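Local coordinates for putative xylanase (Bacteroides fragilis, PDB 2P1G), which is of unknown function but belongs to an amidase-like family of the papain-type (CA) clan and is perhaps a hydrolase of glycosyl or amide bonds, at residues L164-L169 against Y197-L202; C43-V47 against H191-A195. One frame throughout, in Å; residues are numbered along the deposited sequence.

Contact 1. Residues L164-L169 against Y197-L202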
loop_
_atom_site.group_PDB
_atom_site.type_symbol
_atom_site.label_atom_id
_atom_site.label_comp_id
_atom_site.label_asym_id
_atom_site.label_seq_id
_atom_site.Cartn_x
_atom_site.Cartn_y
_atom_site.Cartn_z
ATOM N N LEU A 164 18.696 7.100 1.637
ATOM C CA LEU A 164 18.400 6.020 2.585
ATOM C C LEU A 164 19.593 5.068 2.688
ATOM O O LEU A 164 20.093 4.603 1.673
ATOM C CB LEU A 164 17.147 5.231 2.156
ATOM C CG LEU A 164 16.674 4.185 3.194
ATOM C CD1 LEU A 164 16.157 4.877 4.453
ATOM C CD2 LEU A 164 15.581 3.288 2.615
ATOM N N GLU A 165 20.037 4.796 3.917
ATOM C CA GLU A 165 21.167 3.912 4.165
ATOM C C GLU A 165 20.664 2.534 4.624
ATOM O O GLU A 165 19.515 2.413 5.042
ATOM C CB GLU A 165 22.073 4.509 5.268
ATOM C CG GLU A 165 22.811 5.783 4.866
ATOM C CD GLU A 165 23.726 5.576 3.684
ATOM O OE1 GLU A 165 24.203 4.440 3.484
ATOM O OE2 GLU A 165 23.989 6.553 2.952
ATOM N N PRO A 166 21.522 1.498 4.548
ATOM C CA PRO A 166 21.085 0.185 5.008
ATOM C C PRO A 166 20.557 0.172 6.442
ATOM O O PRO A 166 19.679 -0.638 6.730
ATOM C CB PRO A 166 22.338 -0.685 4.884
ATOM C CG PRO A 166 23.186 -0.013 3.864
ATOM C CD PRO A 166 22.887 1.458 3.964
ATOM N N ASP A 167 21.062 1.061 7.306
ATOM C CA ASP A 167 20.632 1.101 8.708
ATOM C C ASP A 167 19.499 2.090 8.977
ATOM O O ASP A 167 19.255 2.486 10.126
ATOM C CB ASP A 167 21.817 1.297 9.676
ATOM C CG ASP A 167 22.707 2.477 9.328
ATOM O OD1 ASP A 167 22.537 3.156 8.267
ATOM O OD2 ASP A 167 23.632 2.716 10.146
ATOM N N GLY A 168 18.792 2.462 7.906
ATOM C CA GLY A 168 17.640 3.354 8.003
ATOM C C GLY A 168 17.956 4.753 8.495
ATOM O O GLY A 168 19.048 5.287 8.240
ATOM N N LEU A 169 16.986 5.347 9.190
ATOM C CA LEU A 169 17.115 6.679 9.759
ATOM C C LEU A 169 16.384 6.720 11.089
ATOM O O LEU A 169 15.446 5.953 11.319
ATOM C CB LEU A 169 16.521 7.746 8.817
ATOM C CG LEU A 169 17.164 7.984 7.447
ATOM C CD1 LEU A 169 16.229 8.795 6.560
ATOM C CD2 LEU A 169 18.513 8.673 7.592
ATOM N N TYR A 197 13.395 -3.404 11.721
ATOM C CA TYR A 197 14.831 -3.377 11.893
ATOM C C TYR A 197 15.304 -4.754 12.347
ATOM O O TYR A 197 14.769 -5.309 13.318
ATOM C CB TYR A 197 15.231 -2.295 12.900
ATOM C CG TYR A 197 15.203 -0.898 12.326
ATOM C CD1 TYR A 197 16.347 -0.343 11.732
ATOM C CD2 TYR A 197 14.036 -0.151 12.342
ATOM C CE1 TYR A 197 16.326 0.964 11.196
ATOM C CE2 TYR A 197 14.000 1.126 11.810
ATOM C CZ TYR A 197 15.122 1.666 11.225
ATOM O OH TYR A 197 15.059 2.937 10.719
ATOM N N ILE A 198 16.256 -5.300 11.598
ATOM C CA ILE A 198 16.808 -6.646 11.796
ATOM C C ILE A 198 18.317 -6.459 11.714
ATOM O O ILE A 198 18.803 -5.922 10.726
ATOM C CB ILE A 198 16.408 -7.645 10.635
ATOM C CG1 ILE A 198 14.884 -7.836 10.531
ATOM C CG2 ILE A 198 17.097 -9.024 10.811
ATOM C CD1 ILE A 198 14.222 -8.363 11.816
ATOM N N LYS A 199 19.047 -6.886 12.749
ATOM C CA LYS A 199 20.518 -6.726 12.779
ATOM C C LYS A 199 20.961 -5.274 12.536
ATOM O O LYS A 199 21.998 -5.017 11.914
ATOM C CB LYS A 199 21.186 -7.666 11.759
ATOM C CG LYS A 199 21.006 -9.157 12.042
ATOM C CD LYS A 199 21.421 -10.009 10.802
ATOM C CE LYS A 199 22.925 -10.099 10.606
ATOM N NZ LYS A 199 23.313 -10.659 9.254
ATOM N N GLY A 200 20.182 -4.325 13.044
ATOM C CA GLY A 200 20.502 -2.900 12.910
ATOM C C GLY A 200 20.141 -2.315 11.547
ATOM O O GLY A 200 20.271 -1.111 11.326
ATOM N N GLN A 201 19.727 -3.168 10.619
ATOM C CA GLN A 201 19.397 -2.723 9.257
ATOM C C GLN A 201 17.894 -2.533 9.116
ATOM O O GLN A 201 17.116 -3.294 9.696
ATOM C CB GLN A 201 19.823 -3.772 8.252
ATOM C CG GLN A 201 21.325 -3.953 8.064
ATOM C CD GLN A 201 21.647 -5.104 7.114
ATOM O OE1 GLN A 201 20.966 -6.142 7.123
ATOM N NE2 GLN A 201 22.683 -4.922 6.275
ATOM N N LEU A 202 17.496 -1.528 8.342
ATOM C CA LEU A 202 16.100 -1.345 8.003
ATOM C C LEU A 202 15.729 -2.327 6.890
ATOM O O LEU A 202 16.265 -2.234 5.769
ATOM C CB LEU A 202 15.845 0.110 7.550
ATOM C CG LEU A 202 14.417 0.369 7.013
ATOM C CD1 LEU A 202 13.316 0.034 8.039
ATOM C CD2 LEU A 202 14.289 1.819 6.560
HETATM O O HOH W 1 17.535 0.176 4.477
#
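P166 O accepts a hydrogen bond from L202 N at 2.9 Å, in the carbonyl plane and moderately bent (145° at the hydrogen), and this bond ties a type I turn to the strand just after a hairpin turn. P166 and D167 are the central residues of the type I turn E165-G168; L202 follows the type I' turn I198-Q201 that closes a beta hairpin. Beside the bond the packing is close and buried. G168 CA sits 3.7 Å from L202 CB and packs beside the Y197 hydroxyl. L202 points at the loop, and with CG anti to the backbone N (chi1 173°) its CD2 reaches L164 CD1 at 4.2 Å, the two side chains crossing at about a right angle and both resting against L221 of helix 221-226. The Y197 ring meets D167 O with its edge, CE1 to O 3.5 Å. Its OH receives a weak bond from L169 N (3.4 Å) and has a stronger partner in I172 O. Outward the contact thins: D167 touches G200 O through CB (3.3 Å), not through its carboxylate, and Q201 OE1 is hydrogen-bonded to H203 NE2. Water 1 lies within hydrogen-bonding distance of E165 O and L202 O. The loop is thus held by one backbone hydrogen bond, a weak bond to Y197 OH and apolar packing, with no charge pairing across the contact.

Contact 2. Residues C43-V47 against H191-A195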
loop_
_atom_site.group_PDB
_atom_site.type_symbol
_atom_site.label_atom_id
_atom_site.label_comp_id
_atom_site.label_asym_id
_atom_site.label_seq_id
_atom_site.Cartn_x
_atom_site.Cartn_y
_atom_site.Cartn_z
ATOM N N CYS A 43 0.602 -7.534 -1.871
ATOM C CA CYS A 43 1.352 -6.546 -1.113
ATOM C C CYS A 43 0.440 -5.548 -0.372
ATOM O O CYS A 43 0.749 -5.103 0.733
ATOM C CB CYS A 43 2.388 -5.867 -2.004
ATOM S SG CYS A 43 1.773 -4.528 -2.983
ATOM N N THR A 44 -0.695 -5.236 -0.984
ATOM C CA THR A 44 -1.613 -4.259 -0.431
ATOM C C THR A 44 -2.552 -4.877 0.595
ATOM O O THR A 44 -2.711 -4.330 1.674
ATOM C CB THR A 44 -2.386 -3.559 -1.547
ATOM O OG1 THR A 44 -1.471 -2.713 -2.256
ATOM C CG2 THR A 44 -3.517 -2.714 -0.956
ATOM N N THR A 45 -3.152 -6.024 0.293
ATOM C CA THR A 45 -4.124 -6.567 1.258
ATOM C C THR A 45 -3.397 -6.965 2.543
ATOM O O THR A 45 -3.959 -6.830 3.629
ATOM C CB THR A 45 -4.996 -7.722 0.719
ATOM O OG1 THR A 45 -4.191 -8.877 0.485
ATOM C CG2 THR A 45 -5.690 -7.321 -0.559
ATOM N N PHE A 46 -2.137 -7.394 2.432
ATOM C CA PHE A 46 -1.361 -7.705 3.618
ATOM C C PHE A 46 -1.329 -6.496 4.552
ATOM O O PHE A 46 -1.701 -6.593 5.721
ATOM C CB PHE A 46 0.072 -8.157 3.266
ATOM C CG PHE A 46 1.016 -8.144 4.445
ATOM C CD1 PHE A 46 0.640 -8.752 5.656
ATOM C CD2 PHE A 46 2.244 -7.499 4.365
ATOM C CE1 PHE A 46 1.479 -8.742 6.760
ATOM C CE2 PHE A 46 3.122 -7.485 5.490
ATOM C CZ PHE A 46 2.732 -8.120 6.680
ATOM N N VAL A 47 -0.903 -5.355 4.034
ATOM C CA VAL A 47 -0.804 -4.151 4.850
ATOM C C VAL A 47 -2.169 -3.713 5.380
ATOM O O VAL A 47 -2.276 -3.318 6.546
ATOM C CB VAL A 47 -0.067 -3.042 4.089
ATOM C CG1 VAL A 47 -0.151 -1.710 4.814
ATOM C CG2 VAL A 47 1.383 -3.462 3.858
ATOM N N HIS A 191 4.963 -0.877 -4.744
ATOM C CA HIS A 191 4.949 -1.886 -3.687
ATOM C C HIS A 191 4.848 -1.184 -2.331
ATOM O O HIS A 191 5.241 -0.042 -2.207
ATOM C CB HIS A 191 6.277 -2.644 -3.753
ATOM C CG HIS A 191 6.299 -3.916 -2.979
ATOM N ND1 HIS A 191 7.335 -4.246 -2.133
ATOM C CD2 HIS A 191 5.432 -4.953 -2.936
ATOM C CE1 HIS A 191 7.094 -5.426 -1.586
ATOM N NE2 HIS A 191 5.945 -5.874 -2.053
ATOM N N MET A 192 4.294 -1.871 -1.336
ATOM C CA MET A 192 4.283 -1.364 0.043
ATOM C C MET A 192 4.684 -2.519 0.970
ATOM O O MET A 192 4.614 -3.698 0.611
ATOM C CB MET A 192 2.876 -0.918 0.479
ATOM C CG MET A 192 2.344 0.537 0.190
ATOM S SD MET A 192 0.767 0.836 1.159
ATOM C CE MET A 192 -0.012 -0.728 0.870
ATOM N N GLY A 193 5.090 -2.171 2.175
ATOM C CA GLY A 193 5.363 -3.184 3.209
ATOM C C GLY A 193 5.490 -2.486 4.543
ATOM O O GLY A 193 5.158 -1.293 4.663
ATOM N N ILE A 194 5.985 -3.215 5.546
ATOM C CA ILE A 194 6.098 -2.670 6.894
ATOM C C ILE A 194 7.580 -2.657 7.297
ATOM O O ILE A 194 8.295 -3.672 7.112
ATOM C CB ILE A 194 5.269 -3.527 7.891
ATOM C CG1 ILE A 194 3.789 -3.534 7.488
ATOM C CG2 ILE A 194 5.453 -2.992 9.334
ATOM C CD1 ILE A 194 2.980 -4.630 8.178
ATOM N N ALA A 195 8.027 -1.534 7.858
ATOM C CA ALA A 195 9.420 -1.389 8.304
ATOM C C ALA A 195 9.711 -2.305 9.483
ATOM O O ALA A 195 8.898 -2.432 10.406
ATOM C CB ALA A 195 9.712 0.049 8.682
HETATM O O HOH W 2 3.351 -6.014 1.417
#
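Helix 43-47 passes strand 191-195 with axes 7.6 Å apart and N-to-C directions 35° from parallel, bringing C43 against H191 and M192, and V47 against G193. No direct hydrogen bond crosses; water 2 bridges instead, donating to C43 O and M192 O at 2.8 Å each, in the plane of the F46 ring and at its edge. At the helix start, C43 CB lies 3.3 Å from H191 CD2. H191 leaves the strand pointing away, but its CG, anti to the backbone N (chi1 -166°), carries the imidazole back to the cysteine. C43 SG approaches the ring obliquely, 4.7 Å from its centroid. H191 NE2 makes a weak hydrogen bond to A207 O, and H206 packs its ring nearly perpendicular to that of H191. Further along, the M192 chain bends at chi3 and lays CE between T44 OG1 and V47 CB, both at 4.0 Å, with M192 also packing on I92 and W95 of helix 92-101. F46 CZ meets I194 CD1 at 3.8 Å, the side chains at about a right angle. A cysteine at the N-terminus of a helix packed on an antiparallel sheet, facing a histidine on a strand, is the arrangement of the papain-type (CA) clan, consistent with C43 and H191 forming a comparable site.

In the fold
Strand 189-198 runs from one contact to the other: H191-A195 lies against helix 43-54 in contact 2, and Y197 and I198 lead into the hairpin turn of contact 1. Contact 2 is central, about 5 Å from the centre of the chain, whereas the centre of contact 1 is about 21 Å from it. They nevertheless touch, L202 CD1 resting 3.7 Å from A195 CB where strand 201-208 pairs with strand 189-198. The probable C43-H191 site lies within contact 2, while contact 1 joins the turn end of the same hairpin to the 164-169 loop, about 18 Å away between contact centres.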